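Local structure of endo-beta-mannanase (Opitutaceae bacterium TAV5, 7BOB) at residues A[386-391]-A[454-459]; A[444-449]-A[469-474]; A[462-467]-A[549-554]; A[402-407]-A[448-453]. The protein probably removes mannose units from the ends of beta-1,4-mannan chains, acting as a homotrimeric exo-beta-1,4-mannosidase of glycoside hydrolase family 5. All coordinates share one frame; numbering follows the deposited sequence.

Interaction 1. Residues A[386-391]-A[454-459]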
loop_
_atom_site.group_PDB
_atom_site.type_symbol
_atom_site.label_atom_id
_atom_site.label_comp_id
_atom_site.label_asym_id
_atom_site.label_seq_id
_atom_site.Cartn_x
_atom_site.Cartn_y
_atom_site.Cartn_z
ATOM N N HIS A 386 12.773 -14.915 29.705
ATOM C CA HIS A 386 12.165 -15.482 28.500
ATOM C C HIS A 386 11.238 -14.467 27.828
ATOM O O HIS A 386 10.376 -13.876 28.484
ATOM C CB HIS A 386 11.377 -16.757 28.833
ATOM C CG HIS A 386 12.241 -17.945 29.143
ATOM N ND1 HIS A 386 12.954 -18.061 30.317
ATOM C CD2 HIS A 386 12.502 -19.071 28.431
ATOM C CE1 HIS A 386 13.618 -19.204 30.312
ATOM N NE2 HIS A 386 13.356 -19.835 29.182
ATOM N N LEU A 387 11.412 -14.274 26.523
ATOM C CA LEU A 387 10.503 -13.443 25.745
ATOM C C LEU A 387 9.271 -14.253 25.350
ATOM O O LEU A 387 9.376 -15.430 24.994
ATOM C CB LEU A 387 11.212 -12.918 24.501
ATOM C CG LEU A 387 12.469 -12.084 24.737
ATOM C CD1 LEU A 387 13.223 -11.898 23.419
ATOM C CD2 LEU A 387 12.087 -10.742 25.342
ATOM N N TYR A 388 8.099 -13.622 25.422
ATOM C CA TYR A 388 6.828 -14.311 25.205
ATOM C C TYR A 388 6.516 -14.378 23.707
ATOM O O TYR A 388 6.378 -13.338 23.053
ATOM C CB TYR A 388 5.710 -13.598 25.967
ATOM C CG TYR A 388 4.367 -14.290 25.911
ATOM C CD1 TYR A 388 3.370 -13.839 25.049
ATOM C CD2 TYR A 388 4.090 -15.387 26.713
ATOM C CE1 TYR A 388 2.136 -14.461 24.985
ATOM C CE2 TYR A 388 2.850 -16.009 26.668
ATOM C CZ TYR A 388 1.883 -15.540 25.798
ATOM O OH TYR A 388 0.652 -16.141 25.728
ATOM N N TRP A 389 6.438 -15.608 23.163
ATOM C CA TRP A 389 5.974 -15.858 21.797
ATOM C C TRP A 389 4.465 -16.068 21.837
ATOM O O TRP A 389 4.001 -17.001 22.502
ATOM C CB TRP A 389 6.683 -17.082 21.214
ATOM C CG TRP A 389 6.343 -17.466 19.777
ATOM C CD1 TRP A 389 5.207 -18.093 19.344
ATOM C CD2 TRP A 389 7.155 -17.266 18.605
ATOM N NE1 TRP A 389 5.267 -18.300 18.001
ATOM C CE2 TRP A 389 6.450 -17.814 17.516
ATOM C CE3 TRP A 389 8.413 -16.697 18.377
ATOM C CZ2 TRP A 389 6.938 -17.781 16.201
ATOM C CZ3 TRP A 389 8.906 -16.677 17.063
ATOM C CH2 TRP A 389 8.162 -17.210 15.997
ATOM N N PRO A 390 3.662 -15.205 21.210
ATOM C CA PRO A 390 2.206 -15.261 21.433
ATOM C C PRO A 390 1.573 -16.519 20.843
ATOM O O PRO A 390 2.080 -17.103 19.880
ATOM C CB PRO A 390 1.687 -13.995 20.730
ATOM C CG PRO A 390 2.744 -13.651 19.713
ATOM C CD PRO A 390 4.062 -14.093 20.332
ATOM N N ARG A 391 0.426 -16.917 21.417
ATOM C CA ARG A 391 -0.251 -18.135 20.961
ATOM C C ARG A 391 -0.627 -18.066 19.479
ATOM O O ARG A 391 -0.543 -19.067 18.769
ATOM C CB ARG A 391 -1.492 -18.417 21.811
ATOM C CG ARG A 391 -2.426 -19.480 21.211
ATOM C CD ARG A 391 -3.613 -19.803 22.115
ATOM N NE ARG A 391 -3.177 -20.460 23.340
ATOM C CZ ARG A 391 -2.998 -21.775 23.453
ATOM N NH1 ARG A 391 -3.242 -22.577 22.420
ATOM N NH2 ARG A 391 -2.582 -22.292 24.604
ATOM N N LEU A 454 -7.835 -14.156 25.799
ATOM C CA LEU A 454 -8.329 -14.491 27.129
ATOM C C LEU A 454 -7.633 -15.724 27.702
ATOM O O LEU A 454 -7.262 -15.742 28.883
ATOM C CB LEU A 454 -9.840 -14.707 27.068
ATOM C CG LEU A 454 -10.412 -15.236 28.374
ATOM C CD1 LEU A 454 -10.187 -14.196 29.449
ATOM C CD2 LEU A 454 -11.886 -15.557 28.210
ATOM N N ASP A 455 -7.461 -16.776 26.892
ATOM C CA ASP A 455 -6.829 -17.992 27.400
ATOM C C ASP A 455 -5.393 -17.716 27.807
ATOM O O ASP A 455 -4.938 -18.159 28.876
ATOM C CB ASP A 455 -6.893 -19.115 26.357
ATOM C CG ASP A 455 -6.547 -18.639 24.935
ATOM O OD1 ASP A 455 -6.190 -17.450 24.772
ATOM O OD2 ASP A 455 -6.632 -19.452 23.974
ATOM N N GLU A 456 -4.678 -16.939 26.994
ATOM C CA GLU A 456 -3.310 -16.585 27.345
ATOM C C GLU A 456 -3.255 -15.827 28.659
ATOM O O GLU A 456 -2.364 -16.073 29.483
ATOM C CB GLU A 456 -2.678 -15.772 26.230
ATOM C CG GLU A 456 -2.710 -16.491 24.897
ATOM C CD GLU A 456 -2.122 -15.657 23.789
ATOM O OE1 GLU A 456 -0.869 -15.539 23.749
ATOM O OE2 GLU A 456 -2.921 -15.108 22.983
ATOM N N ILE A 457 -4.211 -14.914 28.884
ATOM C CA ILE A 457 -4.216 -14.134 30.124
ATOM C C ILE A 457 -4.435 -15.048 31.326
ATOM O O ILE A 457 -3.692 -14.992 32.312
ATOM C CB ILE A 457 -5.269 -13.013 30.063
ATOM C CG1 ILE A 457 -4.852 -11.971 29.028
ATOM C CG2 ILE A 457 -5.408 -12.338 31.426
ATOM C CD1 ILE A 457 -6.023 -11.272 28.352
ATOM N N LYS A 458 -5.454 -15.910 31.251
ATOM C CA LYS A 458 -5.742 -16.852 32.329
ATOM C C LYS A 458 -4.517 -17.687 32.685
ATOM O O LYS A 458 -4.195 -17.868 33.863
ATOM C CB LYS A 458 -6.908 -17.758 31.923
ATOM C CG LYS A 458 -8.275 -17.057 31.949
ATOM C CD LYS A 458 -9.392 -18.009 31.514
ATOM C CE LYS A 458 -10.732 -17.280 31.384
ATOM N NZ LYS A 458 -11.765 -18.118 30.707
ATOM N N GLU A 459 -3.824 -18.209 31.671
ATOM C CA GLU A 459 -2.650 -19.028 31.932
ATOM C C GLU A 459 -1.526 -18.189 32.514
ATOM O O GLU A 459 -0.874 -18.608 33.476
ATOM C CB GLU A 459 -2.198 -19.738 30.655
ATOM C CG GLU A 459 -1.004 -20.675 30.839
ATOM C CD GLU A 459 -1.383 -22.056 31.371
ATOM O OE1 GLU A 459 -0.468 -22.903 31.516
ATOM O OE2 GLU A 459 -2.581 -22.288 31.648
#
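One carboxylate oxygen, OE1 of Glu456, ties the first turn of helix 454-465 to strand 385-389, in the parallel part of an alpha/beta sheet, and to the loop that follows it. The glutamate sets its CG anti to the carbonyl carbon (chi1 -56°) and runs extended past CG, bringing OE1 to the edge of the Tyr388 ring, in the ring plane. Tyr388, its CG anti to the backbone N, points its phenol at the helix. Its hydroxyl OH donates to OE1 of Glu456 at 2.6 Å, along the anti lone pair, with ring and carboxylate 21° apart. The backbone N of Arg391 comes to the same Glu456 OE1 from above the carboxylate plane, at 3.0 Å and nearly straight (172°). Arg391 CB lies against CD of Glu456 at 3.5 Å. The arginine chain bends at chi3 and leaves NE a long 3.7 Å from Asp455 OD2; that oxygen stands well out of the guanidinium plane, and only the charges attract. Asp455 holds CG in the crowded position between backbone N and carbonyl carbon, which turns OD1 back to the N of Glu456, 2.7 Å away. Glu456 OE2 accepts from the backbone N of Gly453, the N-cap residue. With three donors on a buried carboxylate at the amino end of a helix, Glu456 is probably ionised, and its charge would polarise the Tyr388 hydroxyl.

Interaction 2. Residues A[444-449]-A[469-474]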
loop_
_atom_site.group_PDB
_atom_site.type_symbol
_atom_site.label_atom_id
_atom_site.label_comp_id
_atom_site.label_asym_id
_atom_site.label_seq_id
_atom_site.Cartn_x
_atom_site.Cartn_y
_atom_site.Cartn_z
ATOM N N ARG A 444 11.060 -15.791 34.705
ATOM C CA ARG A 444 10.799 -14.412 34.320
ATOM C C ARG A 444 10.390 -14.362 32.856
ATOM O O ARG A 444 11.055 -14.957 31.990
ATOM C CB ARG A 444 12.027 -13.541 34.583
ATOM C CG ARG A 444 12.690 -13.871 35.923
ATOM C CD ARG A 444 13.480 -12.716 36.470
ATOM N NE ARG A 444 14.770 -12.584 35.806
ATOM C CZ ARG A 444 15.550 -11.515 35.919
ATOM N NH1 ARG A 444 15.165 -10.491 36.669
ATOM N NH2 ARG A 444 16.709 -11.462 35.284
ATOM N N ILE A 445 9.281 -13.665 32.590
ATOM C CA ILE A 445 8.673 -13.587 31.267
ATOM C C ILE A 445 8.463 -12.122 30.921
ATOM O O ILE A 445 7.884 -11.369 31.715
ATOM C CB ILE A 445 7.335 -14.347 31.193
ATOM C CG1 ILE A 445 7.577 -15.867 31.197
ATOM C CG2 ILE A 445 6.580 -13.939 29.937
ATOM C CD1 ILE A 445 6.303 -16.693 31.208
ATOM N N ILE A 446 8.937 -11.721 29.744
ATOM C CA ILE A 446 8.749 -10.369 29.243
ATOM C C ILE A 446 7.820 -10.438 28.044
ATOM O O ILE A 446 8.076 -11.192 27.094
ATOM C CB ILE A 446 10.079 -9.705 28.861
ATOM C CG1 ILE A 446 11.005 -9.635 30.068
ATOM C CG2 ILE A 446 9.824 -8.289 28.349
ATOM C CD1 ILE A 446 12.325 -8.992 29.738
ATOM N N ILE A 447 6.738 -9.675 28.094
ATOM C CA ILE A 447 5.822 -9.553 26.970
ATOM C C ILE A 447 6.121 -8.226 26.282
ATOM O O ILE A 447 5.991 -7.151 26.890
ATOM C CB ILE A 447 4.360 -9.643 27.429
ATOM C CG1 ILE A 447 4.100 -10.971 28.151
ATOM C CG2 ILE A 447 3.432 -9.436 26.256
ATOM C CD1 ILE A 447 2.663 -11.138 28.654
ATOM N N THR A 448 6.536 -8.298 25.021
ATOM C CA THR A 448 7.017 -7.121 24.291
ATOM C C THR A 448 5.906 -6.485 23.452
ATOM O O THR A 448 5.995 -6.418 22.231
ATOM C CB THR A 448 8.199 -7.508 23.405
ATOM O OG1 THR A 448 7.784 -8.519 22.460
ATOM C CG2 THR A 448 9.352 -8.029 24.263
ATOM N N GLY A 449 4.868 -5.986 24.118
ATOM C CA GLY A 449 3.765 -5.367 23.408
ATOM C C GLY A 449 3.190 -6.233 22.305
ATOM O O GLY A 449 3.098 -5.795 21.154
ATOM N N GLN A 469 7.572 -14.003 37.675
ATOM C CA GLN A 469 7.749 -12.558 37.554
ATOM C C GLN A 469 7.460 -12.147 36.108
ATOM O O GLN A 469 8.186 -12.554 35.190
ATOM C CB GLN A 469 9.169 -12.156 37.944
ATOM C CG GLN A 469 9.695 -12.850 39.182
ATOM C CD GLN A 469 8.880 -12.482 40.390
ATOM O OE1 GLN A 469 8.882 -11.327 40.810
ATOM N NE2 GLN A 469 8.152 -13.453 40.940
ATOM N N LEU A 470 6.415 -11.347 35.907
ATOM C CA LEU A 470 5.969 -10.923 34.578
ATOM C C LEU A 470 6.267 -9.441 34.375
ATOM O O LEU A 470 5.776 -8.589 35.133
ATOM C CB LEU A 470 4.474 -11.191 34.394
ATOM C CG LEU A 470 3.815 -10.888 33.046
ATOM C CD1 LEU A 470 4.324 -11.846 31.953
ATOM C CD2 LEU A 470 2.307 -10.994 33.186
ATOM N N LEU A 471 7.067 -9.134 33.356
ATOM C CA LEU A 471 7.249 -7.763 32.888
ATOM C C LEU A 471 6.409 -7.592 31.622
ATOM O O LEU A 471 6.726 -8.172 30.574
ATOM C CB LEU A 471 8.719 -7.455 32.627
ATOM C CG LEU A 471 9.003 -6.073 32.039
ATOM C CD1 LEU A 471 8.331 -4.942 32.861
ATOM C CD2 LEU A 471 10.501 -5.861 31.984
ATOM N N TRP A 472 5.332 -6.813 31.720
ATOM C CA TRP A 472 4.311 -6.729 30.671
ATOM C C TRP A 472 4.396 -5.362 30.001
ATOM O O TRP A 472 3.869 -4.371 30.519
ATOM C CB TRP A 472 2.925 -6.965 31.256
ATOM C CG TRP A 472 1.894 -7.356 30.241
ATOM C CD1 TRP A 472 1.954 -7.165 28.890
ATOM C CD2 TRP A 472 0.639 -7.993 30.503
ATOM N NE1 TRP A 472 0.818 -7.656 28.298
ATOM C CE2 TRP A 472 0.001 -8.182 29.263
ATOM C CE3 TRP A 472 -0.009 -8.422 31.672
ATOM C CZ2 TRP A 472 -1.248 -8.782 29.150
ATOM C CZ3 TRP A 472 -1.248 -9.027 31.558
ATOM C CH2 TRP A 472 -1.855 -9.202 30.307
ATOM N N HIS A 473 5.037 -5.301 28.840
ATOM C CA HIS A 473 5.088 -4.034 28.122
ATOM C C HIS A 473 3.817 -3.881 27.293
ATOM O O HIS A 473 3.554 -4.692 26.394
ATOM C CB HIS A 473 6.339 -3.943 27.255
ATOM C CG HIS A 473 7.569 -3.596 28.033
ATOM N ND1 HIS A 473 8.841 -3.719 27.518
ATOM C CD2 HIS A 473 7.719 -3.139 29.301
ATOM C CE1 HIS A 473 9.720 -3.340 28.432
ATOM N NE2 HIS A 473 9.066 -2.990 29.525
ATOM N N ALA A 474 3.020 -2.862 27.632
ATOM C CA ALA A 474 1.842 -2.391 26.911
ATOM C C ALA A 474 0.752 -3.453 26.844
ATOM O O ALA A 474 0.505 -4.008 25.768
ATOM C CB ALA A 474 2.226 -1.947 25.498
#
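Ile447 places CG1 anti to the carbonyl carbon and is extended beyond it (chi2 179°), while Trp472 on the next strand sets CG anti to its backbone N and turns its indole by a chi2 of -20°. The two side chains leave the sheet side by side, and CD1 of Ile447 stands over one face of the indole, 3.9 Å from the centroid of the five-membered ring of Trp472 and almost on its normal: a CH-pi contact. Leu470, with CG anti to its N, leans toward the neighbouring strand, so that its CD1 lies 3.8 Å from Ile447 CD1 and 3.7 Å from Ile445 CG2. Branched Ile447 suits the place because both branches meet the next strand: its CG2 lies beside CD1 and NE1 of Trp472. The parallel ladder is regular: Ile445 N to Gln469 O (3.0 Å), then Leu471 N to Ile445 O, Ile447 N to Leu471 O and His473 N to Ile447 O, each 2.9 Å. It frays at Gly449, whose N bonds His473 O only weakly. On the opposite face His473 ND1 is held by Glu559, and Arg444 by Thr384 and Glu425. These strands are the two arms of a beta-alpha-beta unit. Its helix 454-465 packs Leu460, Trp463 and Val464 over the Ile445 and Leu470 face, helix 406-422 lies against Ile446 and Thr448, and strand 549-554 continues the sheet beyond Leu470.

Interaction 3. Residues A[462-467]-A[549-554]; sequences SWVEQG and GCVTSV
Two glycines pass with their CA atoms only 3.8 Å apart where the tail of helix 454-465 meets the start of strand 549-554: Gly467 and Gly549. The helix ends in a Schellman motif, with Gly467 as its C-prime residue at positive phi (122°). The N of Gly467 turns back to Val464 O at 2.9 Å, and the N of Gly468 to Trp463 O, so the final turn closes on itself before the chain enters strand 469-473 of the alpha/beta domain. Gly549 is pressed on the same turn. Its CA makes a CA-H...O contact of 3.1 Å with Val464 O, and the direction that a beta carbon would take is already filled by that carbonyl oxygen, which explains glycine here as the positive phi explains it at Gly467. The backbone on both sides of Gly549 is hydrogen-bonded to the helix end and the residues after it, Ala548 just before the strand with Glu465 and Cys550 with Gly468. Val464 is the one side chain that bridges helix and strand here. With CG1 anti to its backbone N, it sends that methyl over the peptide linking Gly549 and Cys550, 3.7 Å from Cys550 N. Valine, short and branched, suits a place where helix and strand come this close, with Leu470 at its flank and Leu487 of helix 482-488 against Val551. Val551 crosses Val464 at about a right angle and offers the methyl anti to its own carbonyl carbon: CG2 of Val551 lies 3.8 Å from CG1 of Val464.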
loop_
_atom_site.group_PDB
_atom_site.type_symbol
_atom_site.label_atom_id
_atom_site.label_comp_id
_atom_site.label_asym_id
_atom_site.label_seq_id
_atom_site.Cartn_x
_atom_site.Cartn_y
_atom_site.Cartn_z
ATOM N N SER A 462 -2.267 -17.840 36.253
ATOM C CA SER A 462 -1.919 -19.016 37.038
ATOM C C SER A 462 -0.403 -19.195 37.144
ATOM O O SER A 462 0.114 -19.546 38.212
ATOM C CB SER A 462 -2.586 -20.243 36.419
ATOM O OG SER A 462 -1.840 -21.399 36.717
ATOM N N TRP A 463 0.323 -18.961 36.049
ATOM C CA TRP A 463 1.783 -18.947 36.111
ATOM C C TRP A 463 2.295 -17.909 37.113
ATOM O O TRP A 463 3.190 -18.200 37.922
ATOM C CB TRP A 463 2.365 -18.682 34.720
ATOM C CG TRP A 463 3.868 -18.613 34.714
ATOM C CD1 TRP A 463 4.726 -19.664 34.724
ATOM C CD2 TRP A 463 4.687 -17.430 34.694
ATOM N NE1 TRP A 463 6.027 -19.222 34.716
ATOM C CE2 TRP A 463 6.034 -17.855 34.694
ATOM C CE3 TRP A 463 4.410 -16.056 34.659
ATOM C CZ2 TRP A 463 7.108 -16.963 34.671
ATOM C CZ3 TRP A 463 5.481 -15.161 34.642
ATOM C CH2 TRP A 463 6.814 -15.622 34.648
ATOM N N VAL A 464 1.752 -16.688 37.075
ATOM C CA VAL A 464 2.198 -15.660 38.017
ATOM C C VAL A 464 1.848 -16.060 39.444
ATOM O O VAL A 464 2.598 -15.781 40.384
ATOM C CB VAL A 464 1.604 -14.281 37.653
ATOM C CG1 VAL A 464 1.896 -13.263 38.758
ATOM C CG2 VAL A 464 2.127 -13.765 36.298
ATOM N N GLU A 465 0.703 -16.718 39.621
ATOM C CA GLU A 465 0.263 -17.105 40.954
ATOM C C GLU A 465 1.240 -18.067 41.622
ATOM O O GLU A 465 1.433 -18.009 42.841
ATOM C CB GLU A 465 -1.126 -17.730 40.892
ATOM C CG GLU A 465 -2.175 -16.883 41.564
ATOM C CD GLU A 465 -3.516 -17.582 41.637
ATOM O OE1 GLU A 465 -4.422 -17.028 42.308
ATOM O OE2 GLU A 465 -3.651 -18.682 41.027
ATOM N N GLN A 466 1.856 -18.962 40.847
ATOM C CA GLN A 466 2.853 -19.880 41.371
ATOM C C GLN A 466 4.242 -19.264 41.451
ATOM O O GLN A 466 5.199 -19.987 41.737
ATOM C CB GLN A 466 2.929 -21.162 40.525
ATOM C CG GLN A 466 1.605 -21.738 40.076
ATOM C CD GLN A 466 1.777 -22.768 38.945
ATOM O OE1 GLN A 466 2.840 -23.386 38.807
ATOM N NE2 GLN A 466 0.737 -22.936 38.117
ATOM N N GLY A 467 4.399 -17.975 41.181
ATOM C CA GLY A 467 5.665 -17.309 41.447
ATOM C C GLY A 467 6.325 -16.655 40.253
ATOM O O GLY A 467 7.398 -16.057 40.415
ATOM N N GLY A 549 3.811 -14.497 42.694
ATOM C CA GLY A 549 4.492 -13.751 41.660
ATOM C C GLY A 549 4.160 -12.270 41.675
ATOM O O GLY A 549 3.482 -11.755 42.569
ATOM N N CYS A 550 4.637 -11.581 40.633
ATOM C CA CYS A 550 4.561 -10.124 40.584
ATOM C C CYS A 550 4.513 -9.645 39.137
ATOM O O CYS A 550 5.439 -9.925 38.360
ATOM C CB CYS A 550 5.755 -9.515 41.308
ATOM S SG CYS A 550 5.766 -7.726 41.280
ATOM N N VAL A 551 3.455 -8.901 38.799
ATOM C CA VAL A 551 3.235 -8.332 37.471
ATOM C C VAL A 551 3.706 -6.888 37.482
ATOM O O VAL A 551 3.176 -6.065 38.241
ATOM C CB VAL A 551 1.749 -8.396 37.079
ATOM C CG1 VAL A 551 1.520 -7.802 35.665
ATOM C CG2 VAL A 551 1.223 -9.821 37.184
ATOM N N THR A 552 4.681 -6.566 36.633
ATOM C CA THR A 552 5.093 -5.179 36.399
ATOM C C THR A 552 4.605 -4.769 35.005
ATOM O O THR A 552 5.146 -5.227 33.989
ATOM C CB THR A 552 6.611 -5.021 36.544
ATOM O OG1 THR A 552 7.008 -5.417 37.859
ATOM C CG2 THR A 552 7.059 -3.596 36.301
ATOM N N SER A 553 3.573 -3.921 34.951
ATOM C CA SER A 553 2.956 -3.510 33.692
ATOM C C SER A 553 3.388 -2.095 33.318
ATOM O O SER A 553 3.333 -1.182 34.151
ATOM C CB SER A 553 1.427 -3.585 33.779
ATOM O OG SER A 553 0.948 -4.794 34.344
ATOM N N VAL A 554 3.804 -1.910 32.066
ATOM C CA VAL A 554 4.164 -0.596 31.532
ATOM C C VAL A 554 3.098 -0.169 30.532
ATOM O O VAL A 554 2.848 -0.875 29.544
ATOM C CB VAL A 554 5.551 -0.612 30.860
ATOM C CG1 VAL A 554 5.883 0.754 30.261
ATOM C CG2 VAL A 554 6.633 -1.077 31.834
#

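Interaction 4. Residues A[402-407]-A[448-453]; sequences PGNEPR and TGVFTG
Phe451, Asn404 and Pro402 carry this meeting of two loops, each of which leads from a strand of the parallel part of an alpha/beta sheet into the following helix. Each segment includes the N-cap residue of its helix, Glu405 and Gly453. Asn404 is the clasp. With CG anti to its carbonyl carbon (chi1 -66°), it lays its amide alongside the backbone of Phe451 and grips both polar atoms of that one residue, much as a neighbouring strand would. The N of Phe451 donates to Asn404 OD1 at 2.9 Å and ND2 of Asn404 donates to Phe451 O at 2.8 Å, both bonds nearly straight and each on a lone pair in the carbonyl plane. Asparagine suits the place because donor and acceptor sit on one short, flat group. A second bond from ND2, to His392 O, fixes which way round the amide lies.

Phe451 contributes the largest area. Its CG is anti to the carbonyl carbon, and the ring slides past the amide in the opposite direction, the planes 28° apart, to bring CD2 3.5 Å from C of Gly403. Gly403 has positive phi, which lets the loop turn closely round the ring. Arg517 meets the same ring in a cation-pi contact and also donates to Pro402 O. Pro402, a rigid ring that presents carbon atoms to its neighbour, packs against the carbonyl side and CB of Phe451: its CG lies 3.6 Å from Phe451 O and 3.9 Å from Phe451 CB. Asn404 OD1 also lies 3.5 Å from CB of Val450.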
loop_
_atom_site.group_PDB
_atom_site.type_symbol
_atom_site.label_atom_id
_atom_site.label_comp_id
_atom_site.label_asym_id
_atom_site.label_seq_id
_atom_site.Cartn_x
_atom_site.Cartn_y
_atom_site.Cartn_z
ATOM N N PRO A 402 -5.544 -12.265 17.861
ATOM C CA PRO A 402 -5.966 -10.921 18.294
ATOM C C PRO A 402 -5.299 -9.771 17.544
ATOM O O PRO A 402 -5.588 -8.615 17.854
ATOM C CB PRO A 402 -5.599 -10.896 19.784
ATOM C CG PRO A 402 -4.548 -11.957 19.952
ATOM C CD PRO A 402 -4.928 -13.033 18.959
ATOM N N GLY A 403 -4.423 -10.026 16.571
ATOM C CA GLY A 403 -3.834 -8.943 15.796
ATOM C C GLY A 403 -2.322 -9.003 15.628
ATOM O O GLY A 403 -1.731 -8.074 15.067
ATOM N N ASN A 404 -1.680 -10.084 16.074
ATOM C CA ASN A 404 -0.233 -10.202 15.918
ATOM C C ASN A 404 0.153 -10.452 14.459
ATOM O O ASN A 404 -0.515 -11.193 13.735
ATOM C CB ASN A 404 0.308 -11.315 16.816
ATOM C CG ASN A 404 0.149 -10.989 18.297
ATOM O OD1 ASN A 404 0.580 -9.928 18.767
ATOM N ND2 ASN A 404 -0.491 -11.889 19.033
ATOM N N GLU A 405 1.239 -9.808 14.026
ATOM C CA GLU A 405 1.786 -9.960 12.683
ATOM C C GLU A 405 3.288 -10.188 12.798
ATOM O O GLU A 405 3.972 -9.446 13.529
ATOM C CB GLU A 405 1.508 -8.738 11.812
ATOM C CG GLU A 405 0.062 -8.426 11.756
ATOM C CD GLU A 405 -0.271 -7.388 10.717
ATOM O OE1 GLU A 405 0.645 -6.947 9.983
ATOM O OE2 GLU A 405 -1.462 -7.019 10.647
ATOM N N PRO A 406 3.835 -11.182 12.086
ATOM C CA PRO A 406 5.260 -11.534 12.275
ATOM C C PRO A 406 6.223 -10.365 12.190
ATOM O O PRO A 406 7.123 -10.283 13.015
ATOM C CB PRO A 406 5.519 -12.562 11.151
ATOM C CG PRO A 406 4.186 -13.239 10.950
ATOM C CD PRO A 406 3.101 -12.188 11.298
ATOM N N ARG A 407 6.105 -9.489 11.189
ATOM C CA ARG A 407 7.076 -8.405 11.076
ATOM C C ARG A 407 7.023 -7.490 12.297
ATOM O O ARG A 407 8.064 -7.044 12.800
ATOM C CB ARG A 407 6.829 -7.603 9.806
ATOM C CG ARG A 407 8.003 -6.735 9.453
ATOM C CD ARG A 407 7.758 -5.961 8.157
ATOM N NE ARG A 407 8.790 -4.946 7.969
ATOM C CZ ARG A 407 10.044 -5.196 7.590
ATOM N NH1 ARG A 407 10.469 -6.445 7.327
ATOM N NH2 ARG A 407 10.892 -4.180 7.475
ATOM N N THR A 448 6.536 -8.298 25.021
ATOM C CA THR A 448 7.017 -7.121 24.291
ATOM C C THR A 448 5.906 -6.485 23.452
ATOM O O THR A 448 5.995 -6.418 22.231
ATOM C CB THR A 448 8.199 -7.508 23.405
ATOM O OG1 THR A 448 7.784 -8.519 22.460
ATOM C CG2 THR A 448 9.352 -8.029 24.263
ATOM N N GLY A 449 4.868 -5.986 24.118
ATOM C CA GLY A 449 3.765 -5.367 23.408
ATOM C C GLY A 449 3.190 -6.233 22.305
ATOM O O GLY A 449 3.098 -5.795 21.154
ATOM N N VAL A 450 2.851 -7.478 22.617
ATOM C CA VAL A 450 2.137 -8.319 21.671
ATOM C C VAL A 450 0.750 -8.564 22.235
ATOM O O VAL A 450 0.489 -8.381 23.432
ATOM C CB VAL A 450 2.858 -9.644 21.378
ATOM C CG1 VAL A 450 4.156 -9.368 20.626
ATOM C CG2 VAL A 450 3.132 -10.415 22.666
ATOM N N PHE A 451 -0.157 -8.962 21.351
ATOM C CA PHE A 451 -1.560 -9.099 21.701
ATOM C C PHE A 451 -1.853 -10.506 22.206
ATOM O O PHE A 451 -1.405 -11.498 21.614
ATOM C CB PHE A 451 -2.420 -8.748 20.496
ATOM C CG PHE A 451 -2.023 -7.452 19.830
ATOM C CD1 PHE A 451 -2.281 -6.226 20.439
ATOM C CD2 PHE A 451 -1.398 -7.452 18.593
ATOM C CE1 PHE A 451 -1.929 -5.030 19.817
ATOM C CE2 PHE A 451 -1.042 -6.255 17.969
ATOM C CZ PHE A 451 -1.306 -5.045 18.584
ATOM N N THR A 452 -2.605 -10.579 23.304
ATOM C CA THR A 452 -2.822 -11.793 24.081
ATOM C C THR A 452 -4.307 -11.993 24.301
ATOM O O THR A 452 -4.995 -11.074 24.758
ATOM C CB THR A 452 -2.133 -11.701 25.446
ATOM O OG1 THR A 452 -2.654 -10.560 26.131
ATOM C CG2 THR A 452 -0.612 -11.575 25.318
ATOM N N GLY A 453 -4.805 -13.187 23.999
ATOM C CA GLY A 453 -6.213 -13.466 24.171
ATOM C C GLY A 453 -6.549 -13.869 25.597
ATOM O O GLY A 453 -5.704 -13.916 26.491
#

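Overall arrangement
All four contacts belong to the alpha/beta domain that follows the eight-stranded parallel barrel; as in other family 5 enzymes, the active site is probably in the barrel, not here. Interaction 2 is the middle of its sheet. Strand 385-389 of interaction 1 joins one side of it, with His386 N 2.9 Å from Arg444 O, and strand 549-554 of interaction 3 the other, with Thr552 N 2.7 Å from Leu470 O. Interactions 1 and 3 use opposite ends of helix 454-465, their centres about 12 Å apart. Interaction 4 leads into that helix, about 10 Å from interaction 1 between centres. Near interaction 1, Asp455 also packs on Ile330 of the second subunit.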